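Long-range contact in MIX1 (Leishmania major, PDB 3HA4), which probably serves as a homodimeric, membrane-anchored scaffold of TPR-like helical build that mediates protein-protein interactions in Leishmania: residues A[28-38]-A[60-71]. Numbering follows the deposited sequence.
Sequences DPRRPPWPLLH and QTKHYYPADWLI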
ATOM      1  N   ASP A  28      19.446 -10.338  11.884  1.00 29.64           N
ATOM      2  CA  ASP A  28      18.628 -10.844  12.976  1.00 28.22           C
ATOM      3  C   ASP A  28      17.735 -11.978  12.476  1.00 38.58           C
ATOM      4  O   ASP A  28      16.954 -11.807  11.544  1.00 35.26           O
ATOM      5  CB  ASP A  28      17.804  -9.701  13.576  1.00 28.11           C
ATOM      6  CG  ASP A  28      17.048 -10.084  14.845  1.00 26.67           C
ATOM      7  OD1 ASP A  28      17.018 -11.269  15.252  1.00 29.07           O
ATOM      8  OD2 ASP A  28      16.464  -9.160  15.444  1.00 27.40           O
ATOM      9  N   PRO A  29      17.841 -13.116  13.118  1.00 39.86           N
ATOM     10  CA  PRO A  29      17.099 -14.307  12.784  1.00 37.82           C
ATOM     11  C   PRO A  29      15.626 -14.116  12.991  1.00 38.55           C
ATOM     12  O   PRO A  29      14.841 -14.792  12.420  1.00 29.56           O
ATOM     13  CB  PRO A  29      17.636 -15.290  13.784  1.00 35.60           C
ATOM     14  CG  PRO A  29      18.849 -14.771  14.188  1.00 48.30           C
ATOM     15  CD  PRO A  29      18.750 -13.380  14.220  1.00 40.25           C
ATOM     16  N   ARG A  30      15.284 -13.197  13.858  1.00 39.26           N
ATOM     17  CA  ARG A  30      13.922 -12.900  14.199  1.00 42.03           C
ATOM     18  C   ARG A  30      13.268 -11.904  13.310  1.00 34.86           C
ATOM     19  O   ARG A  30      12.146 -11.604  13.506  1.00 34.81           O
ATOM     20  CB  ARG A  30      13.829 -12.456  15.645  1.00 34.67           C
ATOM     21  CG  ARG A  30      14.859 -13.104  16.437  1.00 45.48           C
ATOM     22  CD  ARG A  30      14.415 -13.558  17.734  1.00 38.25           C
ATOM     23  NE  ARG A  30      13.277 -12.814  18.091  1.00 43.15           N
ATOM     24  CZ  ARG A  30      13.002 -12.441  19.309  1.00 76.87           C
ATOM     25  NH1 ARG A  30      13.817 -12.746  20.287  1.00 51.29           N
ATOM     26  NH2 ARG A  30      11.906 -11.746  19.525  1.00 69.51           N
ATOM     27  N   ARG A  31      13.970 -11.406  12.322  1.00 24.04           N
ATOM     28  CA  ARG A  31      13.399 -10.391  11.483  1.00 25.45           C
ATOM     29  C   ARG A  31      12.348 -10.919  10.520  1.00 23.77           C
ATOM     30  O   ARG A  31      12.614 -11.796   9.752  1.00 24.62           O
ATOM     31  CB  ARG A  31      14.511  -9.684  10.735  1.00 25.86           C
ATOM     32  CG  ARG A  31      14.109  -9.128   9.448  1.00 26.30           C
ATOM     33  CD  ARG A  31      15.142  -8.350   8.784  1.00 27.51           C
ATOM     34  NE  ARG A  31      15.997  -9.184   7.982  1.00 27.89           N
ATOM     35  CZ  ARG A  31      15.783  -9.498   6.720  1.00 28.16           C
ATOM     36  NH1 ARG A  31      14.744  -9.069   6.076  1.00 27.55           N
ATOM     37  NH2 ARG A  31      16.616 -10.265   6.105  1.00 32.20           N
ATOM     38  N   PRO A  32      11.155 -10.345  10.554  1.00 24.17           N
ATOM     39  CA  PRO A  32      10.097 -10.744   9.623  1.00 23.51           C
ATOM     40  C   PRO A  32      10.519 -10.310   8.240  1.00 24.72           C
ATOM     41  O   PRO A  32      10.962  -9.177   8.075  1.00 26.54           O
ATOM     42  CB  PRO A  32       8.884  -9.906  10.068  1.00 23.15           C
ATOM     43  CG  PRO A  32       9.268  -9.318  11.410  1.00 24.96           C
ATOM     44  CD  PRO A  32      10.761  -9.203  11.396  1.00 24.58           C
ATOM     45  N   PRO A  33      10.414 -11.195   7.250  1.00 24.25           N
ATOM     46  CA  PRO A  33      10.723 -10.653   5.924  1.00 24.16           C
ATOM     47  C   PRO A  33       9.700  -9.570   5.569  1.00 24.08           C
ATOM     48  O   PRO A  33       8.528  -9.683   5.940  1.00 23.50           O
ATOM     49  CB  PRO A  33      10.596 -11.872   4.995  1.00 24.40           C
ATOM     50  CG  PRO A  33      10.601 -13.071   5.921  1.00 24.37           C
ATOM     51  CD  PRO A  33      10.038 -12.615   7.221  1.00 23.41           C
ATOM     52  N   TRP A  34      10.148  -8.539   4.858  1.00 26.44           N
ATOM     53  CA  TRP A  34       9.298  -7.406   4.497  1.00 25.86           C
ATOM     54  C   TRP A  34       8.018  -7.794   3.716  1.00 24.53           C
ATOM     55  O   TRP A  34       6.941  -7.263   3.990  1.00 25.63           O
ATOM     56  CB  TRP A  34      10.129  -6.335   3.764  1.00 26.97           C
ATOM     57  CG  TRP A  34       9.351  -5.115   3.350  1.00 25.84           C
ATOM     58  CD1 TRP A  34       9.132  -3.986   4.091  1.00 25.34           C
ATOM     59  CD2 TRP A  34       8.671  -4.915   2.102  1.00 26.88           C
ATOM     60  NE1 TRP A  34       8.363  -3.097   3.382  1.00 26.61           N
ATOM     61  CE2 TRP A  34       8.069  -3.636   2.157  1.00 33.81           C
ATOM     62  CE3 TRP A  34       8.518  -5.688   0.943  1.00 25.62           C
ATOM     63  CZ2 TRP A  34       7.322  -3.112   1.095  1.00 25.99           C
ATOM     64  CZ3 TRP A  34       7.776  -5.166  -0.114  1.00 26.85           C
ATOM     65  CH2 TRP A  34       7.187  -3.889  -0.028  1.00 24.73           C
ATOM     66  N   PRO A  35       8.097  -8.712   2.791  1.00 25.86           N
ATOM     67  CA  PRO A  35       6.910  -9.012   2.046  1.00 26.61           C
ATOM     68  C   PRO A  35       5.852  -9.704   2.826  1.00 25.29           C
ATOM     69  O   PRO A  35       4.739  -9.488   2.541  1.00 28.39           O
ATOM     70  CB  PRO A  35       7.442  -9.876   0.933  1.00 27.35           C
ATOM     71  CG  PRO A  35       8.747  -9.465   0.785  1.00 29.76           C
ATOM     72  CD  PRO A  35       9.254  -9.254   2.099  1.00 28.74           C
ATOM     73  N   LEU A  36       6.181 -10.505   3.809  1.00 40.21           N
ATOM     74  CA  LEU A  36       5.159 -11.114   4.627  1.00 31.84           C
ATOM     75  C   LEU A  36       4.561 -10.127   5.615  1.00 32.72           C
ATOM     76  O   LEU A  36       3.416 -10.199   5.943  1.00 28.86           O
ATOM     77  CB  LEU A  36       5.697 -12.361   5.313  1.00 26.39           C
ATOM     78  CG  LEU A  36       4.869 -12.902   6.470  1.00 35.58           C
ATOM     79  CD1 LEU A  36       3.724 -13.765   6.084  1.00 28.87           C
ATOM     80  CD2 LEU A  36       5.670 -13.537   7.509  1.00 30.67           C
ATOM     81  N   LEU A  37       5.385  -9.199   6.058  1.00 25.28           N
ATOM     82  CA  LEU A  37       5.003  -8.099   6.902  1.00 25.22           C
ATOM     83  C   LEU A  37       4.081  -7.144   6.200  1.00 26.09           C
ATOM     84  O   LEU A  37       3.124  -6.692   6.747  1.00 29.44           O
ATOM     85  CB  LEU A  37       6.245  -7.383   7.386  1.00 25.81           C
ATOM     86  CG  LEU A  37       6.090  -6.268   8.393  1.00 28.55           C
ATOM     87  CD1 LEU A  37       5.348  -6.699   9.574  1.00 25.20           C
ATOM     88  CD2 LEU A  37       7.370  -5.664   8.766  1.00 26.17           C
ATOM     89  N   HIS A  38       4.373  -6.854   4.957  1.00 26.24           N
ATOM     90  CA  HIS A  38       3.504  -6.048   4.170  1.00 27.10           C
ATOM     91  C   HIS A  38       2.190  -6.757   3.962  1.00 26.66           C
ATOM     92  O   HIS A  38       1.162  -6.178   4.054  1.00 25.55           O
ATOM     93  CB  HIS A  38       4.158  -5.709   2.853  1.00 27.02           C
ATOM     94  CG  HIS A  38       3.242  -5.051   1.885  1.00 26.98           C
ATOM     95  ND1 HIS A  38       2.414  -5.756   1.057  1.00 26.06           N
ATOM     96  CD2 HIS A  38       3.019  -3.753   1.615  1.00 29.27           C
ATOM     97  CE1 HIS A  38       1.722  -4.923   0.318  1.00 27.59           C
ATOM     98  NE2 HIS A  38       2.071  -3.702   0.635  1.00 25.84           N
ATOM     99  N   GLN A  60       8.075  -3.533  14.346  1.00 26.26           N
ATOM    100  CA  GLN A  60       8.941  -4.270  13.437  1.00 26.14           C
ATOM    101  C   GLN A  60       9.346  -3.443  12.228  1.00 25.82           C
ATOM    102  O   GLN A  60      10.475  -3.575  11.748  1.00 25.28           O
ATOM    103  CB  GLN A  60       8.315  -5.600  13.004  1.00 26.33           C
ATOM    104  CG  GLN A  60       8.087  -6.551  14.165  1.00 27.62           C
ATOM    105  CD  GLN A  60       7.271  -7.773  13.790  1.00 38.29           C
ATOM    106  OE1 GLN A  60       6.349  -7.696  12.988  1.00 31.03           O
ATOM    107  NE2 GLN A  60       7.611  -8.911  14.377  1.00 33.98           N
ATOM    108  N   THR A  61       8.450  -2.589  11.723  1.00 27.19           N
ATOM    109  CA  THR A  61       8.807  -1.853  10.522  1.00 29.15           C
ATOM    110  C   THR A  61       9.739  -0.675  10.829  1.00 25.16           C
ATOM    111  O   THR A  61      10.682  -0.446  10.093  1.00 25.09           O
ATOM    112  CB  THR A  61       7.601  -1.455   9.631  1.00 26.98           C
ATOM    113  OG1 THR A  61       7.286  -0.073   9.819  1.00 52.03           O
ATOM    114  CG2 THR A  61       6.403  -2.298   9.933  1.00 24.90           C
ATOM    115  N   LYS A  62       9.503   0.034  11.928  1.00 25.32           N
ATOM    116  CA  LYS A  62      10.415   1.100  12.333  1.00 25.50           C
ATOM    117  C   LYS A  62      11.815   0.547  12.545  1.00 25.35           C
ATOM    118  O   LYS A  62      12.814   1.198  12.241  1.00 29.92           O
ATOM    119  CB  LYS A  62       9.972   1.728  13.651  1.00 25.72           C
ATOM    120  CG  LYS A  62       8.697   2.502  13.595  1.00 35.52           C
ATOM    121  CD  LYS A  62       8.560   3.346  14.850  1.00 39.21           C
ATOM    122  CE  LYS A  62       8.133   2.494  16.040  1.00 53.09           C
ATOM    123  NZ  LYS A  62       7.664   3.326  17.193  1.00 51.35           N
ATOM    124  N   HIS A  63      11.876  -0.663  13.086  1.00 26.04           N
ATOM    125  CA  HIS A  63      13.140  -1.241  13.516  1.00 26.06           C
ATOM    126  C   HIS A  63      13.909  -1.868  12.353  1.00 26.30           C
ATOM    127  O   HIS A  63      15.105  -1.596  12.156  1.00 26.66           O
ATOM    128  CB  HIS A  63      12.903  -2.281  14.620  1.00 27.69           C
ATOM    129  CG  HIS A  63      14.167  -2.869  15.167  1.00 27.42           C
ATOM    130  ND1 HIS A  63      14.658  -4.093  14.760  1.00 27.74           N
ATOM    131  CD2 HIS A  63      15.051  -2.389  16.073  1.00 28.16           C
ATOM    132  CE1 HIS A  63      15.788  -4.343  15.397  1.00 28.86           C
ATOM    133  NE2 HIS A  63      16.049  -3.326  16.198  1.00 29.12           N
ATOM    134  N   TYR A  64      13.214  -2.707  11.592  1.00 26.18           N
ATOM    135  CA  TYR A  64      13.827  -3.444  10.491  1.00 25.99           C
ATOM    136  C   TYR A  64      13.795  -2.699   9.157  1.00 29.38           C
ATOM    137  O   TYR A  64      14.646  -2.928   8.294  1.00 26.03           O
ATOM    138  CB  TYR A  64      13.156  -4.818  10.347  1.00 28.52           C
ATOM    139  CG  TYR A  64      13.432  -5.743  11.515  1.00 26.74           C
ATOM    140  CD1 TYR A  64      14.718  -6.220  11.759  1.00 34.17           C
ATOM    141  CD2 TYR A  64      12.419  -6.129  12.373  1.00 27.09           C
ATOM    142  CE1 TYR A  64      14.979  -7.061  12.829  1.00 30.63           C
ATOM    143  CE2 TYR A  64      12.661  -6.973  13.441  1.00 28.20           C
ATOM    144  CZ  TYR A  64      13.944  -7.434  13.663  1.00 31.53           C
ATOM    145  OH  TYR A  64      14.191  -8.262  14.718  1.00 30.47           O
ATOM    146  N   TYR A  65      12.814  -1.812   8.989  1.00 26.35           N
ATOM    147  CA  TYR A  65      12.625  -1.127   7.716  1.00 25.33           C
ATOM    148  C   TYR A  65      12.283   0.366   7.877  1.00 24.82           C
ATOM    149  O   TYR A  65      11.276   0.833   7.361  1.00 25.30           O
ATOM    150  CB  TYR A  65      11.548  -1.854   6.896  1.00 25.62           C
ATOM    151  CG  TYR A  65      11.744  -3.339   6.859  1.00 27.28           C
ATOM    152  CD1 TYR A  65      12.727  -3.902   6.066  1.00 26.55           C
ATOM    153  CD2 TYR A  65      10.963  -4.193   7.643  1.00 26.36           C
ATOM    154  CE1 TYR A  65      12.932  -5.279   6.029  1.00 26.09           C
ATOM    155  CE2 TYR A  65      11.161  -5.587   7.617  1.00 28.45           C
ATOM    156  CZ  TYR A  65      12.153  -6.115   6.806  1.00 25.80           C
ATOM    157  OH  TYR A  65      12.383  -7.469   6.753  1.00 26.95           O
ATOM    158  N   PRO A  66      13.149   1.117   8.572  1.00 25.63           N
ATOM    159  CA  PRO A  66      12.903   2.540   8.859  1.00 25.71           C
ATOM    160  C   PRO A  66      12.888   3.399   7.592  1.00 26.83           C
ATOM    161  O   PRO A  66      12.451   4.553   7.650  1.00 25.86           O
ATOM    162  CB  PRO A  66      14.109   2.960   9.706  1.00 25.82           C
ATOM    163  CG  PRO A  66      15.187   1.934   9.416  1.00 26.08           C
ATOM    164  CD  PRO A  66      14.549   0.713   8.800  1.00 26.08           C
ATOM    165  N   ALA A  67      13.375   2.853   6.483  1.00 25.12           N
ATOM    166  CA  ALA A  67      13.408   3.580   5.214  1.00 25.22           C
ATOM    167  C   ALA A  67      12.228   3.291   4.301  1.00 25.18           C
ATOM    168  O   ALA A  67      12.091   3.933   3.262  1.00 40.51           O
ATOM    169  CB  ALA A  67      14.708   3.325   4.470  1.00 25.99           C
ATOM    170  N   ASP A  68      11.377   2.340   4.679  1.00 38.91           N
ATOM    171  CA  ASP A  68      10.226   1.980   3.849  1.00 28.59           C
ATOM    172  C   ASP A  68       9.067   2.979   3.949  1.00 25.50           C
ATOM    173  O   ASP A  68       8.782   3.519   5.029  1.00 24.26           O
ATOM    174  CB  ASP A  68       9.709   0.589   4.211  1.00 29.44           C
ATOM    175  CG  ASP A  68       8.572   0.137   3.302  1.00 43.23           C
ATOM    176  OD1 ASP A  68       8.697   0.309   2.063  1.00 46.48           O
ATOM    177  OD2 ASP A  68       7.555  -0.376   3.827  1.00 27.38           O
ATOM    178  N   TRP A  69       8.383   3.200   2.829  1.00 25.40           N
ATOM    179  CA  TRP A  69       7.224   4.111   2.803  1.00 24.59           C
ATOM    180  C   TRP A  69       5.927   3.335   2.575  1.00 25.04           C
ATOM    181  O   TRP A  69       4.848   3.794   2.948  1.00 25.01           O
ATOM    182  CB  TRP A  69       7.384   5.204   1.715  1.00 25.41           C
ATOM    183  CG  TRP A  69       7.602   4.609   0.373  1.00 25.28           C
ATOM    184  CD1 TRP A  69       8.788   4.212  -0.158  1.00 26.43           C
ATOM    185  CD2 TRP A  69       6.597   4.262  -0.586  1.00 25.82           C
ATOM    186  NE1 TRP A  69       8.589   3.656  -1.398  1.00 27.97           N
ATOM    187  CE2 TRP A  69       7.251   3.678  -1.684  1.00 26.74           C
ATOM    188  CE3 TRP A  69       5.211   4.405  -0.629  1.00 26.13           C
ATOM    189  CZ2 TRP A  69       6.569   3.246  -2.815  1.00 29.49           C
ATOM    190  CZ3 TRP A  69       4.536   3.968  -1.749  1.00 27.39           C
ATOM    191  CH2 TRP A  69       5.216   3.401  -2.829  1.00 28.44           C
ATOM    192  N   LEU A  70       6.041   2.164   1.954  1.00 25.47           N
ATOM    193  CA  LEU A  70       4.872   1.386   1.555  1.00 25.89           C
ATOM    194  C   LEU A  70       4.038   0.948   2.753  1.00 25.00           C
ATOM    195  O   LEU A  70       2.823   1.147   2.798  1.00 26.08           O
ATOM    196  CB  LEU A  70       5.291   0.168   0.729  1.00 27.14           C
ATOM    197  CG  LEU A  70       4.168  -0.581   0.007  1.00 44.35           C
ATOM    198  CD1 LEU A  70       3.135   0.390  -0.567  1.00 50.90           C
ATOM    199  CD2 LEU A  70       4.730  -1.466  -1.091  1.00 60.82           C
ATOM    200  N   ILE A  71       4.696   0.356   3.738  1.00 32.09           N
ATOM    201  CA  ILE A  71       3.983  -0.090   4.916  1.00 29.34           C
ATOM    202  C   ILE A  71       3.384   1.092   5.686  1.00 24.31           C
ATOM    203  O   ILE A  71       2.217   1.044   6.074  1.00 24.51           O
ATOM    204  CB  ILE A  71       4.860  -1.016   5.784  1.00 30.35           C
ATOM    205  CG1 ILE A  71       5.016  -2.361   5.064  1.00 26.54           C
ATOM    206  CG2 ILE A  71       4.252  -1.188   7.184  1.00 24.83           C
ATOM    207  CD1 ILE A  71       5.829  -3.402   5.809  1.00 27.95           C
TER
HETATM  208  O   HOH W   1      12.581  -8.827   4.092  1.00 42.27           O
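Trp34, Leu37, Tyr65 and Ile71 form an apolar cluster where the first turn of helix 34-42 packs against the end of helix 54-64, the link after it and the first turn of helix 70-81. The indole of Trp34 turns an edge to the face of Tyr65 in a T-shaped pair, five-membered ring and phenol planes at 73°, while Trp34 CB lies over the same phenol in a CH-pi contact 3.9 Å from its centroid. Swung away from its own backbone N (chi1 -180°), the indole reaches past Tyr65 to put CH2 3.6 Å from Leu70 CD2. Leu37 spreads its branches: CD2 touches Thr61 CG2, CD1 approaches Gln60 OE1, and CG rests on Ile71 CD1. At the far end, Leu70 CG packs on His38 CD2. The second subunit packs Asp124 on Trp34 and Ile128 on His38, placing this corner beside the dimer interface.

Farther out, Arg31 CB sits over one face of Tyr64, Pro32 CD meets that ring at CE2, and Pro32 CG abuts the Gln60 amide.

The polar edge is built round two phenols and one indole. Tyr65 OH donates to Pro32 O (2.6 Å), in the carbonyl plane, and, lying in the guanidinium plane, accepts from Arg31 NH1 (2.9 Å); a water joins this hydroxyl to Trp34 N. Tyr64 OH donates to Asp28 OD2 (2.5 Å), tilted out of the carboxylate plane. Trp34 NE1 gives a fairly straight bond (164°) to Asp68 OD2, 2.9 Å away, from well above the carboxylate plane, and Ile71 N comes to the same oxygen from the opposite face of that plane. Because one oxygen serves both donors, the start of helix 70-81 and the buried indole are held to a single capping carboxylate, whose charge is probably eased by the two N-H groups.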